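Local coordinates for protein YaeO (Vibrio cholerae serotype O1, PDB 6JIE) that inhibits Rho-dependent transcription termination by dissociating the Rho hexamer, and resembles the RNA chaperone Hfq in structure, at residues A[10-13]-A[17-20]; A[21-24]-A[28-31]; A[36-41]-A[46-51]. All coordinates share one frame; numbering follows the deposited sequence.

Contact 1: A[10-13]-A[17-20]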
loop_
_atom_site.group_PDB
_atom_site.type_symbol
_atom_site.label_atom_id
_atom_site.label_comp_id
_atom_site.label_asym_id
_atom_site.label_seq_id
_atom_site.Cartn_x
_atom_site.Cartn_y
_atom_site.Cartn_z
ATOM N N ILE A 10 -7.625 8.154 -11.875
ATOM C CA ILE A 10 -6.893 8.799 -10.787
ATOM C C ILE A 10 -7.786 8.936 -9.564
ATOM O O ILE A 10 -7.402 8.581 -8.443
ATOM C CB ILE A 10 -6.360 10.169 -11.240
ATOM C CG1 ILE A 10 -5.396 9.988 -12.409
ATOM C CG2 ILE A 10 -5.684 10.887 -10.080
ATOM C CD1 ILE A 10 -4.199 9.158 -12.066
ATOM N N GLU A 11 -9.000 9.456 -9.771
ATOM C CA GLU A 11 -9.953 9.597 -8.680
ATOM C C GLU A 11 -10.278 8.245 -8.060
ATOM O O GLU A 11 -10.327 8.111 -6.832
ATOM C CB GLU A 11 -11.222 10.270 -9.200
ATOM C CG GLU A 11 -12.382 10.294 -8.213
ATOM C CD GLU A 11 -13.596 11.030 -8.748
ATOM O OE1 GLU A 11 -14.157 10.609 -9.789
ATOM O OE2 GLU A 11 -13.994 12.041 -8.129
ATOM N N LEU A 12 -10.477 7.225 -8.896
ATOM C CA LEU A 12 -10.810 5.901 -8.389
ATOM C C LEU A 12 -9.662 5.290 -7.593
ATOM O O LEU A 12 -9.897 4.668 -6.552
ATOM C CB LEU A 12 -11.228 4.993 -9.546
ATOM C CG LEU A 12 -11.581 3.546 -9.236
ATOM C CD1 LEU A 12 -12.679 3.103 -10.178
ATOM C CD2 LEU A 12 -10.375 2.636 -9.398
ATOM N N ALA A 13 -8.417 5.444 -8.061
ATOM C CA ALA A 13 -7.269 4.958 -7.297
ATOM C C ALA A 13 -7.205 5.599 -5.918
ATOM O O ALA A 13 -6.893 4.933 -4.927
ATOM C CB ALA A 13 -5.965 5.225 -8.055
ATOM N N HIS A 17 -7.724 3.933 -2.228
ATOM C CA HIS A 17 -6.340 3.925 -1.738
ATOM C C HIS A 17 -5.542 2.779 -2.347
ATOM O O HIS A 17 -4.951 1.950 -1.651
ATOM C CB HIS A 17 -6.293 3.868 -0.212
ATOM C CG HIS A 17 -6.850 5.096 0.431
ATOM N ND1 HIS A 17 -6.490 6.362 0.028
ATOM C CD2 HIS A 17 -7.759 5.259 1.420
ATOM C CE1 HIS A 17 -7.132 7.254 0.760
ATOM N NE2 HIS A 17 -7.908 6.611 1.613
ATOM N N LEU A 18 -5.531 2.756 -3.656
ATOM C CA LEU A 18 -4.894 1.642 -4.337
ATOM C C LEU A 18 -3.380 1.813 -4.351
ATOM O O LEU A 18 -2.890 2.924 -4.542
ATOM C CB LEU A 18 -5.396 1.542 -5.771
ATOM C CG LEU A 18 -6.869 1.181 -5.952
ATOM C CD1 LEU A 18 -7.167 0.993 -7.437
ATOM C CD2 LEU A 18 -7.210 -0.083 -5.175
ATOM N N PRO A 19 -2.624 0.720 -4.205
ATOM C CA PRO A 19 -1.179 0.786 -4.447
ATOM C C PRO A 19 -0.915 0.928 -5.937
ATOM O O PRO A 19 -1.421 0.139 -6.738
ATOM C CB PRO A 19 -0.669 -0.554 -3.911
ATOM C CG PRO A 19 -1.841 -1.486 -4.071
ATOM C CD PRO A 19 -3.064 -0.629 -3.819
ATOM N N VAL A 20 -0.126 1.944 -6.308
ATOM C CA VAL A 20 0.115 2.243 -7.716
ATOM C C VAL A 20 1.565 2.632 -7.949
ATOM O O VAL A 20 2.251 3.135 -7.058
ATOM C CB VAL A 20 -0.790 3.368 -8.262
ATOM C CG1 VAL A 20 -2.261 2.916 -8.258
ATOM C CG2 VAL A 20 -0.624 4.648 -7.477
#

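Contact 2: A[21-24]-A[28-31]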
loop_
_atom_site.group_PDB
_atom_site.type_symbol
_atom_site.label_atom_id
_atom_site.label_comp_id
_atom_site.label_asym_id
_atom_site.label_seq_id
_atom_site.Cartn_x
_atom_site.Cartn_y
_atom_site.Cartn_z
ATOM N N LYS A 21 2.010 2.380 -9.175
ATOM C CA LYS A 21 3.276 2.855 -9.713
ATOM C C LYS A 21 2.958 3.952 -10.720
ATOM O O LYS A 21 2.252 3.710 -11.712
ATOM C CB LYS A 21 4.052 1.712 -10.369
ATOM C CG LYS A 21 5.272 2.158 -11.181
ATOM C CD LYS A 21 5.812 0.966 -11.970
ATOM C CE LYS A 21 6.793 1.367 -13.052
ATOM N NZ LYS A 21 7.045 0.214 -13.981
ATOM N N LEU A 22 3.492 5.143 -10.482
ATOM C CA LEU A 22 3.262 6.278 -11.364
ATOM C C LEU A 22 4.533 6.577 -12.135
ATOM O O LEU A 22 5.616 6.664 -11.547
ATOM C CB LEU A 22 2.841 7.521 -10.584
ATOM C CG LEU A 22 1.642 7.351 -9.659
ATOM C CD1 LEU A 22 1.347 8.700 -9.041
ATOM C CD2 LEU A 22 0.453 6.843 -10.421
ATOM N N THR A 23 4.407 6.712 -13.445
ATOM C CA THR A 23 5.522 7.120 -14.286
ATOM C C THR A 23 5.218 8.500 -14.853
ATOM O O THR A 23 4.150 8.711 -15.431
ATOM C CB THR A 23 5.763 6.114 -15.416
ATOM O OG1 THR A 23 5.898 4.788 -14.877
ATOM C CG2 THR A 23 7.047 6.466 -16.165
ATOM N N MET A 24 6.158 9.427 -14.685
ATOM C CA MET A 24 5.985 10.792 -15.153
ATOM C C MET A 24 6.498 10.932 -16.576
ATOM O O MET A 24 7.217 10.070 -17.096
ATOM C CB MET A 24 6.724 11.784 -14.245
ATOM C CG MET A 24 6.485 11.575 -12.743
ATOM S SD MET A 24 4.764 11.554 -12.196
ATOM C CE MET A 24 4.308 13.265 -12.474
ATOM N N GLU A 28 10.628 9.552 -14.642
ATOM C CA GLU A 28 10.803 9.147 -13.255
ATOM C C GLU A 28 9.637 8.278 -12.797
ATOM O O GLU A 28 8.479 8.543 -13.128
ATOM C CB GLU A 28 10.919 10.356 -12.333
ATOM C CG GLU A 28 11.323 9.937 -10.923
ATOM C CD GLU A 28 11.759 11.078 -10.026
ATOM O OE1 GLU A 28 11.937 12.218 -10.519
ATOM O OE2 GLU A 28 11.927 10.812 -8.812
ATOM N N VAL A 29 9.941 7.258 -12.003
ATOM C CA VAL A 29 8.929 6.343 -11.477
ATOM C C VAL A 29 8.767 6.568 -9.979
ATOM O O VAL A 29 9.751 6.776 -9.260
ATOM C CB VAL A 29 9.297 4.877 -11.776
ATOM C CG1 VAL A 29 8.329 3.939 -11.085
ATOM C CG2 VAL A 29 9.283 4.643 -13.268
ATOM N N TYR A 30 7.517 6.550 -9.513
ATOM C CA TYR A 30 7.191 6.609 -8.093
ATOM C C TYR A 30 6.257 5.461 -7.757
ATOM O O TYR A 30 5.354 5.158 -8.539
ATOM C CB TYR A 30 6.492 7.913 -7.718
ATOM C CG TYR A 30 7.259 9.191 -7.980
ATOM C CD1 TYR A 30 7.911 9.848 -6.949
ATOM C CD2 TYR A 30 7.297 9.757 -9.257
ATOM C CE1 TYR A 30 8.591 11.039 -7.168
ATOM C CE2 TYR A 30 7.986 10.948 -9.490
ATOM C CZ TYR A 30 8.624 11.579 -8.439
ATOM O OH TYR A 30 9.301 12.756 -8.640
ATOM N N TYR A 31 6.447 4.848 -6.584
ATOM C CA TYR A 31 5.575 3.784 -6.090
ATOM C C TYR A 31 4.939 4.213 -4.770
ATOM O O TYR A 31 5.613 4.783 -3.913
ATOM C CB TYR A 31 6.366 2.471 -5.847
ATOM C CG TYR A 31 7.002 1.788 -7.055
ATOM C CD1 TYR A 31 8.212 2.224 -7.576
ATOM C CD2 TYR A 31 6.407 0.679 -7.644
ATOM C CE1 TYR A 31 8.795 1.584 -8.672
ATOM C CE2 TYR A 31 6.979 0.041 -8.734
ATOM C CZ TYR A 31 8.166 0.494 -9.242
ATOM O OH TYR A 31 8.726 -0.153 -10.320
#

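Contact 3: A[36-41]-A[46-51]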
loop_
_atom_site.group_PDB
_atom_site.type_symbol
_atom_site.label_atom_id
_atom_site.label_comp_id
_atom_site.label_asym_id
_atom_site.label_seq_id
_atom_site.Cartn_x
_atom_site.Cartn_y
_atom_site.Cartn_z
ATOM N N ASP A 36 -4.943 10.990 -2.369
ATOM C CA ASP A 36 -5.967 11.995 -2.600
ATOM C C ASP A 36 -5.569 12.797 -3.826
ATOM O O ASP A 36 -4.423 12.741 -4.290
ATOM C CB ASP A 36 -6.138 12.909 -1.379
ATOM C CG ASP A 36 -7.491 13.609 -1.348
ATOM O OD1 ASP A 36 -8.294 13.446 -2.294
ATOM O OD2 ASP A 36 -7.754 14.328 -0.365
ATOM N N THR A 37 -6.538 13.516 -4.365
ATOM C CA THR A 37 -6.266 14.529 -5.366
ATOM C C THR A 37 -6.365 15.884 -4.686
ATOM O O THR A 37 -7.262 16.117 -3.871
ATOM C CB THR A 37 -7.245 14.441 -6.536
ATOM O OG1 THR A 37 -8.580 14.395 -6.026
ATOM C CG2 THR A 37 -6.986 13.181 -7.358
ATOM N N GLN A 38 -5.409 16.757 -4.972
ATOM C CA GLN A 38 -5.446 18.091 -4.394
ATOM C C GLN A 38 -4.588 18.983 -5.270
ATOM O O GLN A 38 -3.837 18.501 -6.118
ATOM C CB GLN A 38 -4.943 18.088 -2.945
ATOM C CG GLN A 38 -3.492 17.667 -2.819
ATOM C CD GLN A 38 -3.026 17.565 -1.374
ATOM O OE1 GLN A 38 -2.473 18.515 -0.818
ATOM N NE2 GLN A 38 -3.236 16.409 -0.769
ATOM N N ARG A 39 -4.705 20.289 -5.057
ATOM C CA ARG A 39 -3.824 21.227 -5.729
ATOM C C ARG A 39 -2.592 21.494 -4.874
ATOM O O ARG A 39 -2.677 21.557 -3.646
ATOM C CB ARG A 39 -4.566 22.534 -6.039
ATOM C CG ARG A 39 -5.713 22.318 -7.015
ATOM C CD ARG A 39 -6.084 23.596 -7.722
ATOM N NE ARG A 39 -7.205 23.425 -8.646
ATOM C CZ ARG A 39 -7.085 23.343 -9.970
ATOM N NH1 ARG A 39 -5.890 23.413 -10.541
ATOM N NH2 ARG A 39 -8.162 23.197 -10.727
ATOM N N ASN A 40 -1.445 21.641 -5.531
ATOM C CA ASN A 40 -0.215 21.993 -4.832
ATOM C C ASN A 40 -0.201 23.498 -4.578
ATOM O O ASN A 40 -1.176 24.200 -4.853
ATOM C CB ASN A 40 1.003 21.502 -5.615
ATOM C CG ASN A 40 1.107 22.096 -7.033
ATOM O OD1 ASN A 40 0.507 23.128 -7.359
ATOM N ND2 ASN A 40 1.894 21.432 -7.878
ATOM N N SER A 41 0.911 24.020 -4.051
ATOM C CA SER A 41 0.988 25.443 -3.730
ATOM C C SER A 41 0.941 26.317 -4.971
ATOM O O SER A 41 0.585 27.494 -4.872
ATOM C CB SER A 41 2.264 25.742 -2.936
ATOM O OG SER A 41 3.422 25.497 -3.715
ATOM N N CYS A 46 -2.923 17.765 -8.592
ATOM C CA CYS A 46 -1.957 16.733 -8.239
ATOM C C CYS A 46 -2.674 15.509 -7.695
ATOM O O CYS A 46 -3.802 15.582 -7.198
ATOM C CB CYS A 46 -0.961 17.229 -7.187
ATOM S SG CYS A 46 0.158 18.493 -7.816
ATOM N N ILE A 47 -1.996 14.373 -7.786
ATOM C CA ILE A 47 -2.320 13.217 -6.960
ATOM C C ILE A 47 -1.325 13.179 -5.807
ATOM O O ILE A 47 -0.121 13.361 -6.011
ATOM C CB ILE A 47 -2.289 11.914 -7.774
ATOM C CG1 ILE A 47 -2.458 10.702 -6.834
ATOM C CG2 ILE A 47 -1.015 11.824 -8.571
ATOM C CD1 ILE A 47 -2.518 9.377 -7.548
ATOM N N ALA A 48 -1.828 12.983 -4.591
ATOM C CA ALA A 48 -0.969 12.788 -3.435
ATOM C C ALA A 48 -0.646 11.305 -3.350
ATOM O O ALA A 48 -1.555 10.483 -3.236
ATOM C CB ALA A 48 -1.644 13.266 -2.151
ATOM N N LEU A 49 0.632 10.970 -3.450
ATOM C CA LEU A 49 1.083 9.585 -3.471
ATOM C C LEU A 49 1.928 9.354 -2.230
ATOM O O LEU A 49 2.985 9.971 -2.074
ATOM C CB LEU A 49 1.882 9.275 -4.739
ATOM C CG LEU A 49 2.342 7.824 -4.881
ATOM C CD1 LEU A 49 1.155 6.938 -5.197
ATOM C CD2 LEU A 49 3.388 7.723 -5.972
ATOM N N ARG A 50 1.468 8.469 -1.352
ATOM C CA ARG A 50 2.203 8.168 -0.121
ATOM C C ARG A 50 3.210 7.074 -0.430
ATOM O O ARG A 50 2.854 5.904 -0.575
ATOM C CB ARG A 50 1.247 7.758 0.993
ATOM C CG ARG A 50 0.246 8.823 1.362
ATOM C CD ARG A 50 -0.274 8.645 2.785
ATOM N NE ARG A 50 -1.524 9.372 2.984
ATOM C CZ ARG A 50 -1.603 10.677 3.210
ATOM N NH1 ARG A 50 -0.499 11.411 3.274
ATOM N NH2 ARG A 50 -2.789 11.246 3.369
ATOM N N GLY A 51 4.479 7.451 -0.548
ATOM C CA GLY A 51 5.536 6.503 -0.800
ATOM C C GLY A 51 6.103 5.906 0.473
ATOM O O GLY A 51 5.615 6.133 1.584
#

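Contact 1: A[10-13]-A[17-20]
Leu18 lies against the last turn of the helix at Ala13, and its side chain can be followed atom by atom. Leu18 CB, 3.8 Å from Ala13 O, also lies 4.4 Å from Ala13 CB. Leu18 CG comes next, 4.0 Å from Ala13 CA. At the tip Leu18 CD1 touches the same Ala13 CA and reaches Leu12 CD2 at 4.1 Å, a methyl-to-methyl contact. Leu12 can offer that methyl because its CG stands anti to the backbone N (chi1 178°). The small methyl of Ala13 suits so close an approach of the returning chain; Ala13 CB also packs against Val20 CG1 at 4.4 Å, and Met66 lies against both Ala13 and Val20. In the backbone, Leu18 N donates a hydrogen bond to Ala13 O, 2.9 Å long and nearly straight at 171°, with the donor in the carbonyl plane. His17 turns the chain with a positive phi of 48°; its ND1 is bonded to Ala34 O, and its ring stacks on Tyr7 of the second subunit. The Leu18 N to Ala13 O bond and that from His17 N to Cys14 O, with His17 as the C-prime residue, make the Schellman motif that ends helix 9-15 and leads into strand 19-24.

Contact 2: A[21-24]-A[28-31]
A β-hairpin joins strand 19-24 to strand 29-31, and Leu22 and Tyr30 form its central hydrogen-bonded pair. Leu22 N donates a hydrogen bond to Tyr30 O at 2.7 Å, and Tyr30 N donates one to Leu22 O at 2.8 Å. Nearer the turn, Met24 N bonds to Glu28 O at 2.9 Å. Lys21-Tyr31 and Thr23-Val29 are the non-hydrogen-bonded pairs, and their side chains share one face. There the aliphatic part of Lys21 lies alongside Tyr31, both pointing the same way: Lys21 CG sits over the Tyr31 ring face, 4.0 Å from its centroid and 22° off the normal, a CH-pi contact, while Lys21 CD reaches Tyr31 OH at 3.5 Å. With CG anti to the backbone N (chi1 170°) and the rest extended, the long chain can run beside the ring, and NZ makes a weak, long ion pair with Glu67. Val29 CG1 presses on Lys21 CG at 3.5 Å, and its other methyl meets Thr23 OG1. Beside Leu22 and Tyr30, Met24 bends back: Met24 CG approaches the ring edge at Tyr30 CE2, 3.6 Å away, and SD stands obliquely to the ring in a Met-aromatic contact. Leu22, wholly apolar, packs on Ile47, Leu49 and Leu58, whereas Tyr30 meets Trp56 edge-to-face. The result is a two-faced antiparallel β-hairpin whose strand 29-31 is outermost in this chain's four-stranded sheet.

Contact 3: A[36-41]-A[46-51]
Strands 36-39 and 46-50 run antiparallel but strongly twisted, with 129° between their directions. Gln38 and Cys46 form a hydrogen-bonded pair: Gln38 N to Cys46 O is 3.0 Å, and Cys46 N to Gln38 O is 2.7 Å but bent, at 137° about the hydrogen. Both donors are tilted from the acceptor's carbonyl plane. Farther from the turn Ala48 N bonds to Asp36 O at 2.6 Å, almost straight. Between them Thr37 and Ile47 are a non-hydrogen-bonded pair, where Thr37 CA lies 3.2 Å from Cys46 O in a CA-H...O contact. Gln38 CG sits between the backbone N and the carbonyl carbon (chi1 63°), and the extended chain beyond it carries Gln38 NE2 across to Ala48 CB, 3.8 Å away, where a side chain as small as alanine suits the passing amide. At the turn end, Cys46 SG lies against the amide of Asn40, 3.4 Å from Asn40 ND2. The polar end of Asn40 suits a turn, since its OD1 accepts a bond from Gln44 N. Asp36 OD1 is met by Thr37 N at 2.7 Å, from above the carboxylate plane, a bond within one strand. Ile47, branched and apolar, suits the opposite face, packing on Ala34 and Cys14 while Thr37 touches Ile10 and Cys14 of helix 9-15. This places a β-hairpin of the second sheet against the helix, an arrangement consistent with the Hfq-like fold of this protein.

How the contacts relate
From the N terminus, contact 1 closes the tight loop in which helix 9-15 ends and strand 19-24 begins. Contact 2 takes up that same strand where contact 1 leaves it and folds it back on strand 29-31, and contact 3 closes the later hairpin of strands 33-39 and 45-50. The three loops follow in series, without nesting or crossing. Their side chains nevertheless meet: Ile10 packs on Ile47, Val20 on Leu49, and Tyr30 also on Leu49. Contact 3 therefore ties the three-stranded sheet to both the helix and the four-stranded sheet. Contacts 1 and 3 also reach the second subunit.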